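PDB 6GRH: microcin B17-processing protein McbD from Escherichia coli str. K-12 substr. MG1655, which is the YcaO-family component needed to process the inactive microcin B17 precursor peptide McbA into the active antibiotic. Local coordinates for residues I55-Y58 with F59-H63; A113-L116 with F117-E120; Q287-F290 with M291-N294. The protein carries 1 engineered substitution. One frame throughout, in Å; residues are numbered along the deposited sequence.

Contact 1 (I55-Y58 with F59-H63)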
loop_
_atom_site.group_PDB
_atom_site.type_symbol
_atom_site.label_atom_id
_atom_site.label_comp_id
_atom_site.label_asym_id
_atom_site.label_seq_id
_atom_site.Cartn_x
_atom_site.Cartn_y
_atom_site.Cartn_z
ATOM N N ILE E 55 -13.850 -10.468 -25.276
ATOM C CA ILE E 55 -14.872 -11.197 -24.504
ATOM C C ILE E 55 -16.019 -11.670 -25.439
ATOM O O ILE E 55 -16.437 -12.801 -25.367
ATOM C CB ILE E 55 -15.457 -10.339 -23.363
ATOM C CG1 ILE E 55 -14.389 -10.011 -22.319
ATOM C CG2 ILE E 55 -16.652 -11.035 -22.668
ATOM C CD1 ILE E 55 -14.744 -8.807 -21.479
ATOM N N GLY E 56 -16.534 -10.771 -26.261
ATOM C CA GLY E 56 -17.577 -11.091 -27.240
ATOM C C GLY E 56 -17.186 -12.132 -28.261
ATOM O O GLY E 56 -17.957 -13.040 -28.547
ATOM N N GLU E 57 -15.967 -12.046 -28.776
ATOM C CA GLU E 57 -15.425 -13.042 -29.695
ATOM C C GLU E 57 -15.353 -14.425 -29.025
ATOM O O GLU E 57 -15.723 -15.438 -29.634
ATOM C CB GLU E 57 -14.032 -12.592 -30.163
ATOM C CG GLU E 57 -13.317 -13.495 -31.169
ATOM C CD GLU E 57 -13.985 -13.511 -32.526
ATOM O OE1 GLU E 57 -14.372 -12.435 -33.005
ATOM O OE2 GLU E 57 -14.139 -14.617 -33.087
ATOM N N TYR E 58 -14.908 -14.448 -27.771
ATOM C CA TYR E 58 -14.874 -15.670 -27.005
ATOM C C TYR E 58 -16.282 -16.262 -26.815
ATOM O O TYR E 58 -16.475 -17.449 -27.067
ATOM C CB TYR E 58 -14.224 -15.441 -25.619
ATOM C CG TYR E 58 -14.330 -16.666 -24.773
ATOM C CD1 TYR E 58 -13.524 -17.746 -25.028
ATOM C CD2 TYR E 58 -15.256 -16.759 -23.747
ATOM C CE1 TYR E 58 -13.612 -18.906 -24.276
ATOM C CE2 TYR E 58 -15.358 -17.933 -22.987
ATOM C CZ TYR E 58 -14.544 -18.992 -23.268
ATOM O OH TYR E 58 -14.610 -20.131 -22.526
ATOM N N PHE E 59 -17.236 -15.460 -26.344
ATOM C CA PHE E 59 -18.598 -15.955 -26.141
ATOM C C PHE E 59 -19.183 -16.484 -27.465
ATOM O O PHE E 59 -19.813 -17.546 -27.484
ATOM C CB PHE E 59 -19.534 -14.885 -25.602
ATOM C CG PHE E 59 -19.652 -14.846 -24.108
ATOM C CD1 PHE E 59 -20.683 -15.539 -23.469
ATOM C CD2 PHE E 59 -18.808 -14.049 -23.335
ATOM C CE1 PHE E 59 -20.833 -15.485 -22.080
ATOM C CE2 PHE E 59 -18.950 -13.980 -21.940
ATOM C CZ PHE E 59 -19.973 -14.684 -21.310
ATOM N N GLU E 60 -18.960 -15.737 -28.545
ATOM C CA GLU E 60 -19.466 -16.121 -29.869
ATOM C C GLU E 60 -18.914 -17.479 -30.318
ATOM O O GLU E 60 -19.662 -18.377 -30.631
ATOM C CB GLU E 60 -19.083 -15.078 -30.920
ATOM C CG GLU E 60 -19.584 -15.416 -32.310
ATOM C CD GLU E 60 -18.804 -14.707 -33.407
ATOM O OE1 GLU E 60 -18.625 -13.486 -33.275
ATOM O OE2 GLU E 60 -18.387 -15.381 -34.390
ATOM N N ARG E 61 -17.598 -17.587 -30.364
ATOM C CA ARG E 61 -16.936 -18.797 -30.825
ATOM C C ARG E 61 -17.191 -19.992 -29.937
ATOM O O ARG E 61 -17.391 -21.108 -30.442
ATOM C CB ARG E 61 -15.438 -18.551 -31.014
ATOM C CG ARG E 61 -15.211 -17.494 -32.094
ATOM C CD ARG E 61 -14.165 -17.880 -33.115
ATOM N NE ARG E 61 -12.876 -17.880 -32.470
ATOM C CZ ARG E 61 -11.921 -16.969 -32.631
ATOM N NH1 ARG E 61 -12.051 -15.932 -33.460
ATOM N NH2 ARG E 61 -10.793 -17.132 -31.970
ATOM N N ARG E 62 -17.228 -19.775 -28.629
ATOM C CA ARG E 62 -17.572 -20.856 -27.726
ATOM C C ARG E 62 -18.984 -21.380 -27.992
ATOM O O ARG E 62 -19.222 -22.598 -27.984
ATOM C CB ARG E 62 -17.427 -20.450 -26.263
ATOM C CG ARG E 62 -17.688 -21.616 -25.319
ATOM C CD ARG E 62 -17.479 -21.205 -23.868
ATOM N NE ARG E 62 -18.430 -20.180 -23.407
ATOM C CZ ARG E 62 -18.587 -19.820 -22.129
ATOM N NH1 ARG E 62 -17.872 -20.367 -21.132
ATOM N NH2 ARG E 62 -19.486 -18.934 -21.826
ATOM N N HIS E 63 -19.915 -20.474 -28.247
ATOM C CA HIS E 63 -21.278 -20.890 -28.516
ATOM C C HIS E 63 -21.404 -21.802 -29.770
ATOM O O HIS E 63 -21.957 -22.912 -29.707
ATOM C CB HIS E 63 -22.183 -19.679 -28.693
ATOM C CG HIS E 63 -23.607 -20.050 -28.945
ATOM N ND1 HIS E 63 -24.452 -20.473 -27.941
ATOM C CD2 HIS E 63 -24.336 -20.053 -30.087
ATOM C CE1 HIS E 63 -25.649 -20.703 -28.455
ATOM N NE2 HIS E 63 -25.607 -20.455 -29.755
#
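With CG anti to the backbone N (chi1 -178°) and a bend at the next bond, Glu57 folds its carboxylate toward Arg61, whose own chain bends twice to meet it. OE2 of Glu57 and NH1 of Arg61 form a short salt bridge of 2.5 Å. The carboxylate and guanidinium planes are 53° apart, so this is a one-pronged grip rather than a flat, paired one, and CG of Glu57 lies over one guanidinium face. NH2 of Arg61 is taken by the carbonyl O of Thr39. All of this runs one turn along helix 47-66, the first long helix of the YcaO chain, through regular i to i+4 bonds such as Arg61 N to Glu57 O at 2.9 Å. One residue further on, Tyr58 lies over Arg62: its CE2 sits 3.7 Å above the guanidinium plane, near the rim, and OH comes to 3.3 Å from Arg62 CD. Their polar ends look elsewhere, Tyr58 OH to Asp34 and Arg62 NE to Glu67. Ile55 and Phe59 lie side by side, CG2 of Ile55 at 3.8 Å from CD2 of Phe59, while the carbonyl O of Ile55 meets the ring edge in its plane. Phe59 also stacks with Phe153, and Leu219 and Leu222 of a neighbouring McbB subunit cover this pair.

Contact 2 (A113-L116 with F117-E120); sequences AFNL and FSLE
One amide oxygen, OD1 of Asn115, takes two successive backbone N-H groups, from Phe117 at 2.9 Å and from Ser118 at 3.0 Å, and they reach it from opposite faces of the amide plane. The Ser118 bond is the straighter, at 167°. Asn115 has CG anti to its own N, which swings the amide in under the turn; the first of these bonds makes an Asx turn. Ser118 repeats the theme: its OG accepts from Glu120 N at 3.1 Å, an ST turn, and touches CB of Asn115. The main chain closes the loop as well, with Leu119 N bonded to Asn115 O and Asn115 N to Glu120 O, both 2.9 Å, and Phe114 CA adding a CH...O contact to the same Glu120 O. Residues 116 to 118 curl the chain in right-handed helical angles and Leu119, left-handed (phi 60°), completes the reversal; this is the four-residue connection of a beta-hairpin. Leu119 then brings CD2 to 3.8 Å from CD1 of Phe114, the two side chains lying side by side. Phe117 turns one ring face to Leu116, CB of which stands 4.3 Å above the ring centre. From a McbB subunit, Ile21 packs on Leu119 and Arg23 hydrogen-bonds Leu116 O. ND2 of Asn115 bonds Asp336 O. The hairpin joins strand 108-115 to 121-125, and 108-115 also pairs antiparallel with strand 339-347; Leu116 and Phe117 pack on helix 327-334, Leu116 and Phe114 on helix 157-180.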
loop_
_atom_site.group_PDB
_atom_site.type_symbol
_atom_site.label_atom_id
_atom_site.label_comp_id
_atom_site.label_asym_id
_atom_site.label_seq_id
_atom_site.Cartn_x
_atom_site.Cartn_y
_atom_site.Cartn_z
ATOM N N ALA E 113 -35.155 -20.069 -35.458
ATOM C CA ALA E 113 -34.828 -18.899 -36.260
ATOM C C ALA E 113 -36.065 -18.059 -36.508
ATOM O O ALA E 113 -37.198 -18.522 -36.304
ATOM C CB ALA E 113 -34.194 -19.318 -37.578
ATOM N N PHE E 114 -35.864 -16.833 -36.955
ATOM C CA PHE E 114 -36.968 -16.071 -37.530
ATOM C C PHE E 114 -36.556 -15.420 -38.831
ATOM O O PHE E 114 -35.377 -15.147 -39.042
ATOM C CB PHE E 114 -37.525 -15.044 -36.529
ATOM C CG PHE E 114 -36.526 -14.026 -36.037
ATOM C CD1 PHE E 114 -36.310 -12.831 -36.746
ATOM C CD2 PHE E 114 -35.857 -14.211 -34.836
ATOM C CE1 PHE E 114 -35.411 -11.875 -36.276
ATOM C CE2 PHE E 114 -34.959 -13.262 -34.372
ATOM C CZ PHE E 114 -34.747 -12.085 -35.090
ATOM N N ASN E 115 -37.528 -15.195 -39.708
ATOM C CA ASN E 115 -37.286 -14.518 -40.977
ATOM C C ASN E 115 -36.928 -13.054 -40.697
ATOM O O ASN E 115 -37.647 -12.350 -39.985
ATOM C CB ASN E 115 -38.527 -14.639 -41.888
ATOM C CG ASN E 115 -38.350 -13.955 -43.244
ATOM O OD1 ASN E 115 -38.411 -12.725 -43.358
ATOM N ND2 ASN E 115 -38.161 -14.754 -44.282
ATOM N N LEU E 116 -35.814 -12.604 -41.265
ATOM C CA LEU E 116 -35.286 -11.258 -41.022
ATOM C C LEU E 116 -36.298 -10.125 -41.303
ATOM O O LEU E 116 -36.288 -9.099 -40.621
ATOM C CB LEU E 116 -34.026 -11.037 -41.869
ATOM C CG LEU E 116 -33.294 -9.693 -41.777
ATOM C CD1 LEU E 116 -32.761 -9.483 -40.382
ATOM C CD2 LEU E 116 -32.144 -9.624 -42.783
ATOM N N PHE E 117 -37.162 -10.329 -42.287
ATOM C CA PHE E 117 -38.085 -9.289 -42.739
ATOM C C PHE E 117 -39.484 -9.395 -42.124
ATOM O O PHE E 117 -40.051 -8.382 -41.715
ATOM C CB PHE E 117 -38.179 -9.316 -44.257
ATOM C CG PHE E 117 -36.843 -9.398 -44.936
ATOM C CD1 PHE E 117 -35.968 -8.330 -44.874
ATOM C CD2 PHE E 117 -36.460 -10.549 -45.616
ATOM C CE1 PHE E 117 -34.727 -8.400 -45.492
ATOM C CE2 PHE E 117 -35.226 -10.630 -46.234
ATOM C CZ PHE E 117 -34.359 -9.551 -46.181
ATOM N N SER E 118 -40.050 -10.597 -42.070
ATOM C CA SER E 118 -41.422 -10.790 -41.564
ATOM C C SER E 118 -41.489 -11.101 -40.060
ATOM O O SER E 118 -42.571 -11.054 -39.475
ATOM C CB SER E 118 -42.100 -11.930 -42.331
ATOM O OG SER E 118 -41.570 -13.179 -41.933
ATOM N N LEU E 119 -40.342 -11.431 -39.455
ATOM C CA LEU E 119 -40.259 -11.970 -38.094
ATOM C C LEU E 119 -41.014 -13.291 -37.885
ATOM O O LEU E 119 -41.217 -13.700 -36.742
ATOM C CB LEU E 119 -40.662 -10.924 -37.031
ATOM C CG LEU E 119 -39.973 -9.561 -37.173
ATOM C CD1 LEU E 119 -40.376 -8.664 -36.011
ATOM C CD2 LEU E 119 -38.456 -9.714 -37.257
ATOM N N GLU E 120 -41.359 -13.977 -38.973
ATOM C CA GLU E 120 -42.046 -15.258 -38.892
ATOM C C GLU E 120 -41.091 -16.301 -38.288
ATOM O O GLU E 120 -39.984 -16.522 -38.783
ATOM C CB GLU E 120 -42.547 -15.712 -40.276
ATOM C CG GLU E 120 -43.040 -17.156 -40.319
ATOM C CD GLU E 120 -43.757 -17.538 -41.608
ATOM O OE1 GLU E 120 -43.635 -16.833 -42.633
ATOM O OE2 GLU E 120 -44.449 -18.571 -41.597
#

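Contact 3 (Q287-F290 with M291-N294); sequences QRHF and MSCN
Met291 N to Gln287 O at 3.0 Å and Ser292 N to Arg288 O continue the regular i to i+4 ladder of helix 285-292, after which Cys293 N shares itself between His289 O at 3.2 Å, approached in the carbonyl plane, and a weak i to i+3 bond to Phe290 O. The bonds thus shift from i+4 to i+3 as the chain leaves the helix, and Asn294 N follows suit by reaching Met291 O, three residues back. His289 O has a second donor in the side chain of Ser292, whose OG lies between its own N and carbonyl carbon (chi1 80°) and turns back to the oxygen at 2.9 Å. That bond arrives at a slant, with a C=O...OG angle of 127°. The hydroxyl of this exposed serine therefore folds back onto the last turn and helps satisfy its carbonyl. Cys293 lays its thiol over one face of the His289 imidazole: SG is 4.0 Å from the ring centroid and 25° off the normal, displaced toward the NE2 rim, where the two atoms SG and NE2 are 3.6 Å apart. NE2 hydrogen-bonds the carbonyl O of Met392, which helps fix the ring's rotation while sulfur covers its face. Phe290 packs on Tyr241 and Thr243 of strand 241-248, and Met291 packs on helix 251-275 through Leu269 and Phe272. Asn294 reaches the beginning of strand 241-248, its OD1 accepting from Lys240 N and Tyr241 N. The whole is a helix C-terminus passing into a loop, here packed against the C-terminal tail, with Pro394 on Cys293 and Pro396 on Phe290, a proline-rich tail like those of related azoline-forming YcaO proteins.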
loop_
_atom_site.group_PDB
_atom_site.type_symbol
_atom_site.label_atom_id
_atom_site.label_comp_id
_atom_site.label_asym_id
_atom_site.label_seq_id
_atom_site.Cartn_x
_atom_site.Cartn_y
_atom_site.Cartn_z
ATOM N N GLN E 287 -7.283 -20.780 -40.837
ATOM C CA GLN E 287 -6.018 -20.184 -40.391
ATOM C C GLN E 287 -4.825 -20.812 -41.100
ATOM O O GLN E 287 -3.918 -20.099 -41.492
ATOM C CB GLN E 287 -5.841 -20.295 -38.871
ATOM C CG GLN E 287 -6.826 -19.462 -38.067
ATOM C CD GLN E 287 -6.589 -19.558 -36.564
ATOM O OE1 GLN E 287 -5.780 -20.374 -36.095
ATOM N NE2 GLN E 287 -7.282 -18.706 -35.800
ATOM N N ARG E 288 -4.850 -22.137 -41.279
ATOM C CA ARG E 288 -3.807 -22.848 -42.043
ATOM C C ARG E 288 -3.743 -22.337 -43.481
ATOM O O ARG E 288 -2.674 -22.026 -43.991
ATOM C CB ARG E 288 -4.036 -24.380 -42.019
ATOM C CG ARG E 288 -2.855 -25.223 -42.509
ATOM C CD ARG E 288 -3.075 -26.733 -42.356
ATOM N NE ARG E 288 -3.374 -27.083 -40.969
ATOM C CZ ARG E 288 -4.560 -27.471 -40.470
ATOM N NH1 ARG E 288 -5.647 -27.681 -41.233
ATOM N NH2 ARG E 288 -4.642 -27.714 -39.163
ATOM N N HIS E 289 -4.899 -22.234 -44.128
ATOM C CA HIS E 289 -4.959 -21.701 -45.492
ATOM C C HIS E 289 -4.435 -20.249 -45.543
ATOM O O HIS E 289 -3.625 -19.904 -46.400
ATOM C CB HIS E 289 -6.388 -21.776 -46.048
ATOM C CG HIS E 289 -6.543 -21.133 -47.392
ATOM N ND1 HIS E 289 -6.062 -21.712 -48.546
ATOM C CD2 HIS E 289 -7.090 -19.948 -47.764
ATOM C CE1 HIS E 289 -6.319 -20.920 -49.574
ATOM N NE2 HIS E 289 -6.953 -19.850 -49.130
ATOM N N PHE E 290 -4.868 -19.415 -44.606
ATOM C CA PHE E 290 -4.401 -18.019 -44.595
ATOM C C PHE E 290 -2.884 -17.921 -44.470
ATOM O O PHE E 290 -2.270 -17.109 -45.147
ATOM C CB PHE E 290 -5.037 -17.209 -43.466
ATOM C CG PHE E 290 -4.730 -15.735 -43.541
ATOM C CD1 PHE E 290 -5.113 -14.989 -44.666
ATOM C CD2 PHE E 290 -4.082 -15.082 -42.500
ATOM C CE1 PHE E 290 -4.853 -13.630 -44.746
ATOM C CE2 PHE E 290 -3.828 -13.710 -42.573
ATOM C CZ PHE E 290 -4.212 -12.987 -43.699
ATOM N N MET E 291 -2.294 -18.750 -43.597
ATOM C CA MET E 291 -0.838 -18.782 -43.417
ATOM C C MET E 291 -0.097 -19.151 -44.694
ATOM O O MET E 291 0.930 -18.552 -44.989
ATOM C CB MET E 291 -0.412 -19.735 -42.291
ATOM C CG MET E 291 1.077 -19.628 -41.966
ATOM S SD MET E 291 1.639 -20.532 -40.499
ATOM C CE MET E 291 0.493 -19.930 -39.269
ATOM N N SER E 292 -0.629 -20.100 -45.465
ATOM C CA SER E 292 -0.014 -20.475 -46.755
ATOM C C SER E 292 -0.168 -19.378 -47.831
ATOM O O SER E 292 0.531 -19.409 -48.843
ATOM C CB SER E 292 -0.582 -21.791 -47.265
ATOM O OG SER E 292 -1.846 -21.593 -47.877
ATOM N N CYS E 293 -1.097 -18.440 -47.624
ATOM C CA CYS E 293 -1.239 -17.240 -48.485
ATOM C C CYS E 293 -0.333 -16.049 -48.112
ATOM O O CYS E 293 -0.384 -14.997 -48.779
ATOM C CB CYS E 293 -2.704 -16.772 -48.485
ATOM S SG CYS E 293 -3.863 -17.947 -49.208
ATOM N N ASN E 294 0.474 -16.189 -47.058
ATOM C CA ASN E 294 1.424 -15.143 -46.627
ATOM C C ASN E 294 2.594 -15.066 -47.601
ATOM O O ASN E 294 3.702 -15.527 -47.319
ATOM C CB ASN E 294 1.918 -15.391 -45.172
ATOM C CG ASN E 294 2.934 -14.358 -44.704
ATOM O OD1 ASN E 294 2.923 -13.210 -45.142
ATOM N ND2 ASN E 294 3.821 -14.767 -43.824
#

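How the contacts relate
Contacts 1 and 3 are helical turns, partly buried, and come within about 5 Å of each other at their nearest atoms; both touch Thr39, through Arg61 and Gln287 respectively. Contact 2 is more buried, a hairpin connection about 37 Å, centre to centre, from contact 3 and across the chain's centre from it. The chemistry follows the place. Mid-helix, the 55-63 range relies on charged and aromatic side chains one turn apart. At the C-terminal end of helix 285-292, contact 3 uses a hydroxyl on a backbone carbonyl and a thiol over an imidazole. In 113-120, an amide and a hydroxyl hold the reversal. Contacts 1 and 2 also meet McbB subunits, whereas contact 3 touches none.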